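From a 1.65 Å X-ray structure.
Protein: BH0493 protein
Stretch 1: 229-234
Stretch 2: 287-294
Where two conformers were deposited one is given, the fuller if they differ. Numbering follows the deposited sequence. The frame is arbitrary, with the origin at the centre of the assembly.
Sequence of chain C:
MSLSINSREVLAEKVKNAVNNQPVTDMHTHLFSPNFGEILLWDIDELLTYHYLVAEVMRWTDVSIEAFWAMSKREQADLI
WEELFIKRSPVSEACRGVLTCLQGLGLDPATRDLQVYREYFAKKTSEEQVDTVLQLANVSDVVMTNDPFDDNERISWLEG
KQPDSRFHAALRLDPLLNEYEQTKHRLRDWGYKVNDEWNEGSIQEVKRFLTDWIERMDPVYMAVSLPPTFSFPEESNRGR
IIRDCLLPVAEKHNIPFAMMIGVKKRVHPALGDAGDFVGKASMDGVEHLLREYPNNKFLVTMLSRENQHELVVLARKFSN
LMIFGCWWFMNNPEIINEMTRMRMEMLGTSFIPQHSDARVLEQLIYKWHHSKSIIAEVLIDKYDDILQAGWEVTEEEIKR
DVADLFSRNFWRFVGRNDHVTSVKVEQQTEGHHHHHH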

# COMPACT_ATOMS: atom_id res chain seq x y z
N THR C 229 -15.29 0.66 -12.45
CA THR C 229 -15.22 0.89 -13.89
C THR C 229 -15.61 2.32 -14.31
O THR C 229 -15.63 2.63 -15.50
CB THR C 229 -16.17 -0.11 -14.61
OG1 THR C 229 -17.46 -0.09 -13.98
CG2 THR C 229 -15.61 -1.53 -14.49
N PHE C 230 -15.95 3.17 -13.36
CA PHE C 230 -16.38 4.54 -13.68
C PHE C 230 -15.50 5.20 -14.70
O PHE C 230 -14.28 5.31 -14.51
CB PHE C 230 -16.40 5.43 -12.43
CG PHE C 230 -16.85 6.84 -12.73
CD1 PHE C 230 -18.12 7.08 -13.23
CD2 PHE C 230 -15.99 7.92 -12.49
CE1 PHE C 230 -18.54 8.40 -13.52
CE2 PHE C 230 -16.44 9.23 -12.77
CZ PHE C 230 -17.69 9.44 -13.28
N SER C 231 -16.12 5.72 -15.75
CA SER C 231 -15.37 6.47 -16.73
C SER C 231 -16.13 7.73 -17.13
O SER C 231 -17.36 7.80 -17.01
CB SER C 231 -15.04 5.63 -17.97
OG SER C 231 -16.16 5.60 -18.82
N PHE C 232 -15.38 8.76 -17.51
CA PHE C 232 -15.99 10.00 -17.98
C PHE C 232 -15.00 10.74 -18.86
O PHE C 232 -13.83 10.90 -18.47
CB PHE C 232 -16.42 10.92 -16.82
CG PHE C 232 -17.22 12.10 -17.27
CD1 PHE C 232 -16.58 13.27 -17.73
CD2 PHE C 232 -18.60 11.99 -17.34
CE1 PHE C 232 -17.36 14.37 -18.22
CE2 PHE C 232 -19.40 13.11 -17.83
CZ PHE C 232 -18.76 14.29 -18.26
N PRO C 233 -15.46 11.25 -20.03
CA PRO C 233 -16.79 11.18 -20.67
C PRO C 233 -17.19 9.74 -20.95
O PRO C 233 -16.33 8.85 -21.04
CB PRO C 233 -16.61 11.92 -22.00
CG PRO C 233 -15.33 12.72 -21.87
CD PRO C 233 -14.49 12.05 -20.79
N GLU C 234 -18.49 9.51 -21.09
CA GLU C 234 -18.92 8.19 -21.49
C GLU C 234 -20.25 8.38 -22.24
O GLU C 234 -21.12 9.16 -21.81
CB GLU C 234 -19.15 7.37 -20.24
CG GLU C 234 -19.63 5.94 -20.49
CD GLU C 234 -19.74 5.17 -19.20
OE1 GLU C 234 -20.69 5.40 -18.39
OE2 GLU C 234 -18.85 4.32 -18.99
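Stretch 2, residues 287-294: EHLLREYP

Stretch 2 opens with the last part of a helix that begins earlier in the chain, leaves it at Tyr293, and lies against a segment of stretch 1 that has no regular helix or strand. The pairing is therefore a helix face read by an irregular loop running in roughly the same direction, with no crossing angle to define it. The backbones come nearest at Phe232 and His288, whose CA atoms are 7.0 Å apart, and no hydrogen bond passes between the two stretches. Packing alone joins them here, burying 254 Å² with both sides summed.

Glu287 opens the stretch in helical conformation, but its CA-to-CB bond points sideways and it makes no contact with the loop. Its carboxylate works along the helix instead: one turn later Arg291 NH1 donates to Glu287 OE2 at 2.8 Å in a salt bridge, beside a backbone bond from Arg291 N to Glu287 O at 3.0 Å.

His288 is the first residue to meet stretch 1, and its CA-to-CB bond points toward it. With chi1 in t, the imidazole serves two neighbours. Pro233 brings CD and CG over one face: Pro233 CD is 3.4 Å from the His288 ring centroid and almost exactly on the ring normal, a CH-pi contact, while Pro233 CG comes within 3.6 Å of His288 NE2. The peptide bond before this proline is cis. His288 CD2 also approaches the edge of the Phe232 ring, 3.6 Å from Phe232 CD1; the two aromatic planes are inclined at 58°, with centroids 5.7 Å apart.

Leu289 starts out sideways, yet the end of its side chain comes nearer, with chi1 in m and chi2 in t. Its CD2 methyl sits over a face of Phe232, 3.5 Å from Phe232 CE1, and the same Leu289 CD2 is 3.8 Å from the ring centroid, 25° off the normal. The other methyl reaches Phe230 more loosely, with Leu289 CD1 4.3 Å from Phe230 CZ at the edge of that ring. Two phenylalanines, two apart in the loop and both with chi1 in t, thus meet one leucine.

Leu290, Arg291 and Glu292 all leave the loop untouched. Leu290 is buried away from this contact, whereas Arg291 ties the helix to itself, its NE donating to Glu292 OE2 at 3.0 Å in a second salt bridge. The helical backbone bonds continue with Glu292 N to His288 O at 2.8 Å and Tyr293 N to Leu289 O at 3.0 Å.

Tyr293 is the first residue to leave helical phi/psi, at -125/64, but its CA-to-CB bond still points toward stretch 1. Its ring meets Phe232 obliquely, with Tyr293 CE2 3.9 Å from Phe232 CE1. Pro294 then lies out of reach.

The rule to read is one of spacing: His288 and Leu289 of the helix and Tyr293 just beyond it gather around a single aromatic side chain, Phe232, which has the largest covered area of any residue in the contact, 83 Å².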

# COMPACT_ATOMS: atom_id res chain seq x y z
N GLU C 287 -9.84 12.96 -13.26
CA GLU C 287 -8.90 13.90 -13.86
C GLU C 287 -9.58 14.77 -14.93
O GLU C 287 -9.46 16.01 -14.94
CB GLU C 287 -7.72 13.11 -14.46
CG GLU C 287 -6.64 14.01 -15.03
CD GLU C 287 -5.74 13.28 -16.00
OE1 GLU C 287 -5.40 12.11 -15.72
OE2 GLU C 287 -5.34 13.88 -17.02
N HIS C 288 -10.28 14.11 -15.84
CA HIS C 288 -10.99 14.83 -16.90
C HIS C 288 -12.02 15.83 -16.35
O HIS C 288 -12.06 17.02 -16.75
CB HIS C 288 -11.66 13.81 -17.84
CG HIS C 288 -12.44 14.45 -18.93
ND1 HIS C 288 -11.96 14.57 -20.22
CD2 HIS C 288 -13.65 15.08 -18.90
CE1 HIS C 288 -12.85 15.24 -20.94
NE2 HIS C 288 -13.89 15.53 -20.18
N LEU C 289 -12.83 15.37 -15.41
CA LEU C 289 -13.85 16.21 -14.79
C LEU C 289 -13.19 17.44 -14.18
O LEU C 289 -13.63 18.55 -14.42
CB LEU C 289 -14.63 15.41 -13.76
CG LEU C 289 -15.73 14.48 -14.34
CD1 LEU C 289 -16.27 13.49 -13.29
CD2 LEU C 289 -16.90 15.35 -14.90
N LEU C 290 -12.13 17.24 -13.41
CA LEU C 290 -11.50 18.38 -12.75
C LEU C 290 -10.88 19.41 -13.71
O LEU C 290 -10.98 20.64 -13.49
CB LEU C 290 -10.41 17.88 -11.82
CG LEU C 290 -10.97 17.10 -10.63
CD1 LEU C 290 -9.77 16.36 -9.99
CD2 LEU C 290 -11.62 18.07 -9.53
N ARG C 291 -10.21 18.90 -14.74
CA ARG C 291 -9.57 19.76 -15.71
C ARG C 291 -10.58 20.51 -16.57
O ARG C 291 -10.46 21.72 -16.77
CB ARG C 291 -8.65 18.94 -16.60
CG ARG C 291 -8.01 19.74 -17.76
CD ARG C 291 -6.98 18.93 -18.49
NE ARG C 291 -7.54 17.66 -18.96
CZ ARG C 291 -7.17 16.48 -18.45
NH1 ARG C 291 -6.20 16.46 -17.52
NH2 ARG C 291 -7.74 15.35 -18.86
N GLU C 292 -11.54 19.75 -17.09
CA GLU C 292 -12.50 20.25 -18.07
C GLU C 292 -13.67 21.05 -17.50
O GLU C 292 -14.35 21.75 -18.28
CB GLU C 292 -13.03 19.11 -18.97
CG GLU C 292 -11.95 18.29 -19.62
CD GLU C 292 -10.98 19.08 -20.51
OE1 GLU C 292 -11.36 20.16 -21.02
OE2 GLU C 292 -9.82 18.65 -20.69
N TYR C 293 -13.91 20.95 -16.18
CA TYR C 293 -14.98 21.67 -15.51
C TYR C 293 -14.42 22.52 -14.34
O TYR C 293 -14.72 22.24 -13.17
CB TYR C 293 -16.07 20.69 -15.06
CG TYR C 293 -16.73 20.06 -16.25
CD1 TYR C 293 -17.84 20.67 -16.87
CD2 TYR C 293 -16.21 18.87 -16.81
CE1 TYR C 293 -18.43 20.08 -18.01
CE2 TYR C 293 -16.80 18.27 -17.95
CZ TYR C 293 -17.90 18.92 -18.55
OH TYR C 293 -18.47 18.33 -19.66
N PRO C 294 -13.56 23.51 -14.66
CA PRO C 294 -12.85 24.30 -13.62
C PRO C 294 -13.78 25.13 -12.78
O PRO C 294 -13.41 25.60 -11.68
CB PRO C 294 -11.97 25.25 -14.44
CG PRO C 294 -12.64 25.33 -15.80
CD PRO C 294 -13.22 23.96 -16.01